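Local coordinates for APC3568 protein (Geobacillus stearothermophilus, PDB 1RFZ) that is of unknown function but belongs to the PgpA family, whose members are generally assigned phosphatidylglycerophosphatase activity, at residues 8-13 with 59-64; 29-34 with 45-50; 88-93 with 141-146. All blocks are in the same frame, centred on the assembly; numbering follows the deposited sequence.

How the contacts relate
The three contacts hold together different parts of an all-helical chain and do not touch. Contact 2 is formed by residues that lie in sequence between the two halves of contact 1. Contact 3 comes later, and its centre is about 26 Å from that of contact 2, across the middle of the chain. Contact 1 lies about 22 Å from contact 2 and 23 Å from contact 3, centre to centre. Two helices relate them. Helix 61-76 starts in contact 1 and reaches contact 3 through Asp74. Helix 145-163 runs from contact 3 and packs on contact 2 through Ile152 and Leu160. A sulfate, probably from the crystallisation liquor, is bound at contact 1; no active site is established.

Contact 1. Residues 8-13 with 59-64; sequences IMNNLE and SKREVQ. With SO4 (sulfate ion), chain F.
The turn between helix 2-9 and helix 13-22 packs through Leu12 and Glu13 against Gln64 in the first turn of helix 61-76. Leu12 CB lies 3.5 Å from Gln64 OE1. Glu13 CB lies 3.4 Å from Gln64 NE2, and the two side chains cross at an angle. A water gives the contact its polar link. It accepts from Leu12 N and donates to Met9 O and, at 3.1 Å, to Gln64 OE1. Gln64 NE2 is hydrogen-bonded to Ile58 O, so both ends of the amide are held. Glu13 OE1 lies 3.4 Å from Ser59 CA, and Glu13 OE2 forms a salt bridge with Arg17.

Arg61 extends from CG to NE toward the turn. Its NH2 comes within 2.7 Å of Asn10 OD1, but the angle is too poor for a hydrogen bond. Sulfate O4 lies over one face of the guanidinium, 3.3 Å above the plane. Sulfate O2 accepts from Arg61 N at 2.8 Å. The anion thus sits at the helix N-terminus, where the helix dipole would probably favour it. Glu13 also packs on Ile58 of helix 47-58, while Met9 and Leu12 pack on Ile89 and Pro85 of the second subunit.

Contact 2. Residues 29-34 with 45-50; sequences KIAELV and LTMEEC
Selenomethionine Met47 has CG anti to its backbone N (chi1 -173°). Its chi2 is bent and sets SE beside Ala31 O; CE, beyond it, meets Ala31 and Glu32. Cys50 has SG beside its backbone N (chi1 -56°), which sets SG against Val34 CG1; Cys50 CB lies beside Val34 as well. These groups join two consecutive helices, 27-38 and 47-58, in a helix-loop-helix unit.

Met47 CE carries the outer half of the contact. It lies 3.3 Å from Ala31 CB and 3.4 Å from Glu32 CG, and so bridges a buried methyl and the aliphatic part of an exposed acid. The Met47 and Glu32 side chains cross at a slant. The inner half is built from small groups. Cys50 CB is 3.9 Å from Ala31 CB and 3.8 Å from Val34 CB. Ala31 and Cys50 are also where the two backbones come nearest, with their CA atoms 5.2 Å apart. No hydrogen bond crosses between the segments; the side chains pack by van der Waals contact, partly on the backbone of helix 27-38.

Behind it, Ile30 and Leu45 pack on Ile152 and Leu160 of helix 145-163, and Glu49 makes a salt bridge to Arg163. Thr46 is the N-cap of helix 47-58: its OG1 accepts from Glu49 N at 2.7 Å, with an N-H...O angle of 149°.

Contact 3. Residues 88-93 with 141-146; sequences SIIRRD and CNTFLD
Thr143 OG1 donates a hydrogen bond of 2.6 Å to Ile90 O. The hydroxyl lies in the carbonyl plane, with a C=O...donor angle of 158°. It is the one hydrogen bond between the segments. Thr143 has OG1 beside its own backbone N (chi1 -72°), and this places the hydroxyl against the last turn of helix 86-92.

Asp93 follows that helix with positive phi. Its CB is 3.5 Å from Thr143 OG1, and its OD1 is 3.8 Å from Thr143 CG2. The two side chains run past each other in opposite directions. On another side of the bond, Ile90 CG2 touches Phe144 CE1 at 4.0 Å. Cys141 SG lies 4.1 Å from Ile90 O and also approaches Arg91 CA.

Ile90 O also takes a weak backbone bond from Asp93 N, as the helix closes. A valine in place of Thr143 would probably leave Ile90 O without its hydroxyl partner and the end of helix 86-92 less firmly tied to residues 141-146.

Further out, Asp74 of helix 61-76 and Glu78, just beyond that helix, bond to the backbone of residues 141-146 and are likely to position it. Asp74 OD2 accepts from Leu145 N and, weakly, from Phe144 N, while Glu78 OE1 accepts from Cys141 N. Asp100 of helix 99-109 packs against both Asp93 and Thr143. The chemistry is that of a buried hydroxyl satisfied by a main-chain carbonyl. One directional bond thus ties a helix end to the approach to helix 145-163, with apolar packing beside it.

Contact 1. Residues 8-13 with 59-64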
# COMPACT_ATOMS: atom_id res chain seq x y z
N ILE A 8 3.79 -10.36 25.46
CA ILE A 8 4.82 -10.17 24.45
C ILE A 8 4.53 -9.00 23.51
O ILE A 8 5.39 -8.15 23.28
CB ILE A 8 5.01 -11.44 23.60
CG1 ILE A 8 5.40 -12.61 24.52
CG2 ILE A 8 6.09 -11.21 22.56
CD1 ILE A 8 5.70 -13.91 23.79
N MSE A 9 3.32 -8.95 22.97
CA MSE A 9 2.94 -7.89 22.03
C MSE A 9 2.79 -6.50 22.63
O MSE A 9 2.81 -5.52 21.90
CB MSE A 9 1.67 -8.27 21.27
CG MSE A 9 1.87 -9.38 20.23
SE MSE A 9 3.44 -9.13 19.07
CE MSE A 9 4.62 -10.41 19.88
N ASN A 10 2.65 -6.42 23.95
CA ASN A 10 2.52 -5.13 24.62
C ASN A 10 3.83 -4.67 25.23
O ASN A 10 3.86 -3.67 25.96
CB ASN A 10 1.47 -5.19 25.71
CG ASN A 10 0.10 -5.54 25.19
OD1 ASN A 10 -0.15 -5.48 23.98
ND2 ASN A 10 -0.80 -5.89 26.10
N ASN A 11 4.92 -5.38 24.95
CA ASN A 11 6.20 -4.99 25.52
C ASN A 11 7.37 -4.92 24.56
O ASN A 11 8.51 -5.28 24.91
CB ASN A 11 6.51 -5.89 26.70
CG ASN A 11 5.52 -5.68 27.82
OD1 ASN A 11 5.53 -4.63 28.47
ND2 ASN A 11 4.64 -6.65 28.04
N LEU A 12 7.08 -4.40 23.37
CA LEU A 12 8.06 -4.25 22.31
C LEU A 12 8.69 -2.88 22.21
O LEU A 12 9.80 -2.76 21.70
CB LEU A 12 7.41 -4.59 20.96
CG LEU A 12 6.64 -5.90 20.83
CD1 LEU A 12 6.25 -6.05 19.38
CD2 LEU A 12 7.47 -7.10 21.29
N GLU A 13 8.02 -1.84 22.71
CA GLU A 13 8.57 -0.50 22.61
C GLU A 13 9.96 -0.31 23.21
O GLU A 13 10.86 0.19 22.54
CB GLU A 13 7.63 0.53 23.23
CG GLU A 13 7.91 1.93 22.68
CD GLU A 13 7.09 3.01 23.35
OE1 GLU A 13 5.90 2.74 23.67
OE2 GLU A 13 7.63 4.12 23.54
N SER A 59 5.83 4.39 19.57
CA SER A 59 4.92 3.74 20.53
C SER A 59 3.94 2.75 19.89
O SER A 59 3.20 2.06 20.59
CB SER A 59 4.11 4.80 21.26
OG SER A 59 3.31 5.51 20.34
N LYS A 60 3.93 2.71 18.56
CA LYS A 60 3.05 1.85 17.77
C LYS A 60 3.61 0.44 17.49
O LYS A 60 4.71 0.31 16.98
CB LYS A 60 2.74 2.51 16.42
CG LYS A 60 1.51 3.39 16.37
CD LYS A 60 1.80 4.80 16.79
CE LYS A 60 0.56 5.66 16.59
NZ LYS A 60 -0.62 5.12 17.32
N ARG A 61 2.82 -0.59 17.78
CA ARG A 61 3.24 -1.97 17.54
C ARG A 61 3.65 -2.18 16.08
O ARG A 61 4.71 -2.74 15.78
CB ARG A 61 2.11 -2.94 17.87
CG ARG A 61 1.68 -2.95 19.32
CD ARG A 61 0.38 -3.72 19.50
NE ARG A 61 -0.12 -3.62 20.87
CZ ARG A 61 -1.36 -3.93 21.23
NH1 ARG A 61 -2.23 -4.37 20.33
NH2 ARG A 61 -1.74 -3.81 22.50
N GLU A 62 2.79 -1.74 15.16
CA GLU A 62 3.09 -1.92 13.75
C GLU A 62 4.50 -1.46 13.42
O GLU A 62 5.19 -2.09 12.64
CB GLU A 62 2.07 -1.16 12.88
CG GLU A 62 2.41 -1.24 11.40
CD GLU A 62 1.25 -1.74 10.51
OE1 GLU A 62 0.64 -2.77 10.85
OE2 GLU A 62 0.99 -1.10 9.46
N VAL A 63 4.94 -0.37 14.06
CA VAL A 63 6.25 0.21 13.85
C VAL A 63 7.33 -0.57 14.58
O VAL A 63 8.47 -0.64 14.13
CB VAL A 63 6.30 1.65 14.36
CG1 VAL A 63 7.68 2.25 14.13
CG2 VAL A 63 5.23 2.47 13.67
N GLN A 64 6.99 -1.10 15.75
CA GLN A 64 7.95 -1.88 16.52
C GLN A 64 8.17 -3.10 15.67
O GLN A 64 9.30 -3.43 15.31
CB GLN A 64 7.34 -2.31 17.86
CG GLN A 64 7.51 -1.33 19.02
CD GLN A 64 6.19 -1.05 19.75
OE1 GLN A 64 5.35 -1.94 19.90
NE2 GLN A 64 6.02 0.20 20.20
S SO4 F . -1.25 0.23 18.51
O1 SO4 F . -0.90 1.23 19.58
O2 SO4 F . 0.01 -0.22 17.83
O3 SO4 F . -2.16 0.86 17.50
O4 SO4 F . -1.96 -0.96 19.11
O HOH W 1 4.78 -3.52 22.52

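Contact 2. Residues 29-34 with 45-50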
# COMPACT_ATOMS: atom_id res chain seq x y z
N LYS A 29 18.03 12.24 16.83
CA LYS A 29 18.57 12.45 15.50
C LYS A 29 17.48 12.21 14.45
O LYS A 29 17.54 12.75 13.33
CB LYS A 29 19.80 11.56 15.27
CG LYS A 29 21.03 12.05 16.04
CD LYS A 29 22.28 11.22 15.79
CE LYS A 29 22.18 9.84 16.42
NZ LYS A 29 23.49 9.12 16.33
N ILE A 30 16.48 11.42 14.83
CA ILE A 30 15.33 11.14 13.98
C ILE A 30 14.50 12.42 14.01
O ILE A 30 14.07 12.93 12.97
CB ILE A 30 14.48 10.00 14.54
CG1 ILE A 30 15.32 8.73 14.67
CG2 ILE A 30 13.30 9.73 13.61
CD1 ILE A 30 14.47 7.50 15.01
N ALA A 31 14.28 12.93 15.22
CA ALA A 31 13.53 14.16 15.40
C ALA A 31 14.30 15.26 14.67
O ALA A 31 13.72 16.27 14.25
CB ALA A 31 13.39 14.51 16.89
N GLU A 32 15.60 15.06 14.52
CA GLU A 32 16.40 16.05 13.82
C GLU A 32 15.95 16.05 12.36
O GLU A 32 15.91 17.09 11.71
CB GLU A 32 17.90 15.72 13.95
CG GLU A 32 18.43 15.96 15.36
CD GLU A 32 19.93 15.77 15.49
OE1 GLU A 32 20.69 16.48 14.80
OE2 GLU A 32 20.36 14.91 16.29
N LEU A 33 15.57 14.87 11.88
CA LEU A 33 15.09 14.71 10.51
C LEU A 33 13.71 15.35 10.37
O LEU A 33 13.36 15.86 9.31
CB LEU A 33 14.99 13.23 10.17
CG LEU A 33 16.30 12.45 10.12
CD1 LEU A 33 16.03 10.98 9.85
CD2 LEU A 33 17.19 13.04 9.04
N VAL A 34 12.93 15.31 11.45
CA VAL A 34 11.60 15.89 11.44
C VAL A 34 11.65 17.42 11.35
O VAL A 34 10.81 18.03 10.68
CB VAL A 34 10.79 15.49 12.70
CG1 VAL A 34 9.34 15.97 12.56
CG2 VAL A 34 10.81 14.00 12.88
N LEU A 45 8.29 25.94 15.11
CA LEU A 45 8.52 24.52 15.41
C LEU A 45 9.65 24.30 16.40
O LEU A 45 10.74 24.84 16.22
CB LEU A 45 8.83 23.73 14.14
CG LEU A 45 9.20 22.24 14.32
CD1 LEU A 45 7.97 21.46 14.74
CD2 LEU A 45 9.77 21.68 13.02
N THR A 46 9.37 23.49 17.41
CA THR A 46 10.35 23.17 18.45
C THR A 46 10.88 21.74 18.31
O THR A 46 10.15 20.83 17.94
CB THR A 46 9.74 23.30 19.87
OG1 THR A 46 9.73 22.01 20.50
CG2 THR A 46 8.31 23.84 19.81
N MSE A 47 12.16 21.57 18.61
CA MSE A 47 12.81 20.27 18.54
C MSE A 47 12.09 19.25 19.43
O MSE A 47 11.95 18.08 19.08
CB MSE A 47 14.27 20.43 18.99
CG MSE A 47 15.10 19.18 18.82
SE MSE A 47 15.16 18.56 16.99
CE MSE A 47 15.77 16.76 17.33
N GLU A 48 11.63 19.72 20.59
CA GLU A 48 10.91 18.90 21.56
C GLU A 48 9.59 18.48 20.92
O GLU A 48 9.09 17.37 21.13
CB GLU A 48 10.62 19.70 22.84
CG GLU A 48 11.85 20.06 23.71
CD GLU A 48 12.80 21.09 23.08
OE1 GLU A 48 12.37 22.23 22.81
OE2 GLU A 48 13.98 20.75 22.85
N GLU A 49 9.04 19.41 20.13
CA GLU A 49 7.79 19.24 19.41
C GLU A 49 7.89 17.99 18.53
O GLU A 49 7.00 17.15 18.51
CB GLU A 49 7.55 20.48 18.52
CG GLU A 49 6.15 20.65 18.01
CD GLU A 49 5.20 21.02 19.12
OE1 GLU A 49 5.44 22.07 19.76
OE2 GLU A 49 4.21 20.28 19.35
N CYS A 50 9.01 17.90 17.82
CA CYS A 50 9.30 16.78 16.94
C CYS A 50 9.48 15.50 17.73
O CYS A 50 8.82 14.49 17.47
CB CYS A 50 10.57 17.07 16.13
SG CYS A 50 10.49 18.61 15.17

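Contact 3. Residues 88-93 with 141-146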
# COMPACT_ATOMS: atom_id res chain seq x y z
N SER A 88 24.06 -12.23 0.72
CA SER A 88 24.77 -11.30 -0.14
C SER A 88 23.90 -10.15 -0.67
O SER A 88 24.32 -8.98 -0.64
CB SER A 88 25.38 -12.07 -1.29
OG SER A 88 24.39 -12.92 -1.86
N ILE A 89 22.70 -10.47 -1.15
CA ILE A 89 21.78 -9.46 -1.68
C ILE A 89 21.53 -8.36 -0.64
O ILE A 89 21.70 -7.16 -0.91
CB ILE A 89 20.40 -10.09 -2.06
CG1 ILE A 89 20.58 -11.14 -3.15
CG2 ILE A 89 19.44 -9.01 -2.52
CD1 ILE A 89 19.29 -11.85 -3.54
N ILE A 90 21.12 -8.79 0.55
CA ILE A 90 20.85 -7.89 1.66
C ILE A 90 22.11 -7.22 2.15
O ILE A 90 22.11 -6.02 2.43
CB ILE A 90 20.20 -8.65 2.85
CG1 ILE A 90 18.86 -9.24 2.41
CG2 ILE A 90 20.01 -7.70 4.04
CD1 ILE A 90 18.11 -9.93 3.51
N ARG A 91 23.20 -7.98 2.27
CA ARG A 91 24.43 -7.38 2.74
C ARG A 91 24.92 -6.30 1.78
O ARG A 91 25.38 -5.24 2.20
CB ARG A 91 25.52 -8.42 2.94
CG ARG A 91 26.67 -7.83 3.72
CD ARG A 91 27.48 -8.87 4.45
NE ARG A 91 28.42 -8.24 5.37
CZ ARG A 91 29.30 -8.90 6.11
NH1 ARG A 91 29.37 -10.23 6.04
NH2 ARG A 91 30.12 -8.24 6.91
N ARG A 92 24.78 -6.57 0.48
CA ARG A 92 25.19 -5.62 -0.54
C ARG A 92 24.29 -4.39 -0.61
O ARG A 92 24.76 -3.29 -0.94
CB ARG A 92 25.22 -6.29 -1.92
CG ARG A 92 26.17 -7.48 -2.01
CD ARG A 92 27.60 -7.09 -1.66
NE ARG A 92 28.46 -8.26 -1.54
CZ ARG A 92 29.76 -8.20 -1.25
NH1 ARG A 92 30.35 -7.02 -1.06
NH2 ARG A 92 30.47 -9.32 -1.15
N ASP A 93 23.01 -4.56 -0.29
CA ASP A 93 22.07 -3.44 -0.33
C ASP A 93 21.97 -2.97 -1.77
O ASP A 93 22.34 -1.83 -2.11
CB ASP A 93 22.56 -2.30 0.59
CG ASP A 93 21.61 -1.09 0.61
OD1 ASP A 93 20.38 -1.29 0.76
OD2 ASP A 93 22.10 0.07 0.49
N CYS A 141 26.20 -2.88 8.43
CA CYS A 141 25.13 -3.09 7.44
C CYS A 141 23.83 -2.44 7.90
O CYS A 141 23.23 -2.87 8.89
CB CYS A 141 24.90 -4.58 7.22
SG CYS A 141 23.48 -4.94 6.17
N ASN A 142 23.38 -1.42 7.16
CA ASN A 142 22.16 -0.69 7.50
C ASN A 142 21.11 -0.73 6.39
O ASN A 142 20.37 0.24 6.20
CB ASN A 142 22.52 0.76 7.84
CG ASN A 142 23.47 0.86 9.01
OD1 ASN A 142 23.20 0.33 10.09
ND2 ASN A 142 24.59 1.55 8.82
N THR A 143 21.05 -1.84 5.67
CA THR A 143 20.09 -2.01 4.59
C THR A 143 18.67 -1.56 4.95
O THR A 143 18.08 -0.71 4.27
CB THR A 143 20.04 -3.49 4.13
OG1 THR A 143 21.25 -3.80 3.42
CG2 THR A 143 18.84 -3.74 3.23
N PHE A 144 18.12 -2.14 6.00
CA PHE A 144 16.78 -1.79 6.42
C PHE A 144 16.68 -0.53 7.25
O PHE A 144 15.84 0.34 6.97
CB PHE A 144 16.17 -2.92 7.23
CG PHE A 144 15.89 -4.14 6.44
CD1 PHE A 144 16.90 -5.08 6.22
CD2 PHE A 144 14.61 -4.39 5.97
CE1 PHE A 144 16.61 -6.28 5.54
CE2 PHE A 144 14.31 -5.58 5.29
CZ PHE A 144 15.31 -6.53 5.08
N LEU A 145 17.52 -0.43 8.27
CA LEU A 145 17.48 0.70 9.18
C LEU A 145 17.47 2.11 8.62
O LEU A 145 16.69 2.94 9.09
CB LEU A 145 18.60 0.60 10.23
CG LEU A 145 18.38 1.67 11.32
CD1 LEU A 145 17.05 1.39 12.02
CD2 LEU A 145 19.53 1.70 12.31
N ASP A 146 18.30 2.42 7.63
CA ASP A 146 18.30 3.79 7.12
C ASP A 146 17.03 4.12 6.34
O ASP A 146 16.78 5.27 6.00
CB ASP A 146 19.56 4.08 6.29
CG ASP A 146 19.48 3.55 4.89
OD1 ASP A 146 19.23 2.33 4.72
OD2 ASP A 146 19.67 4.37 3.95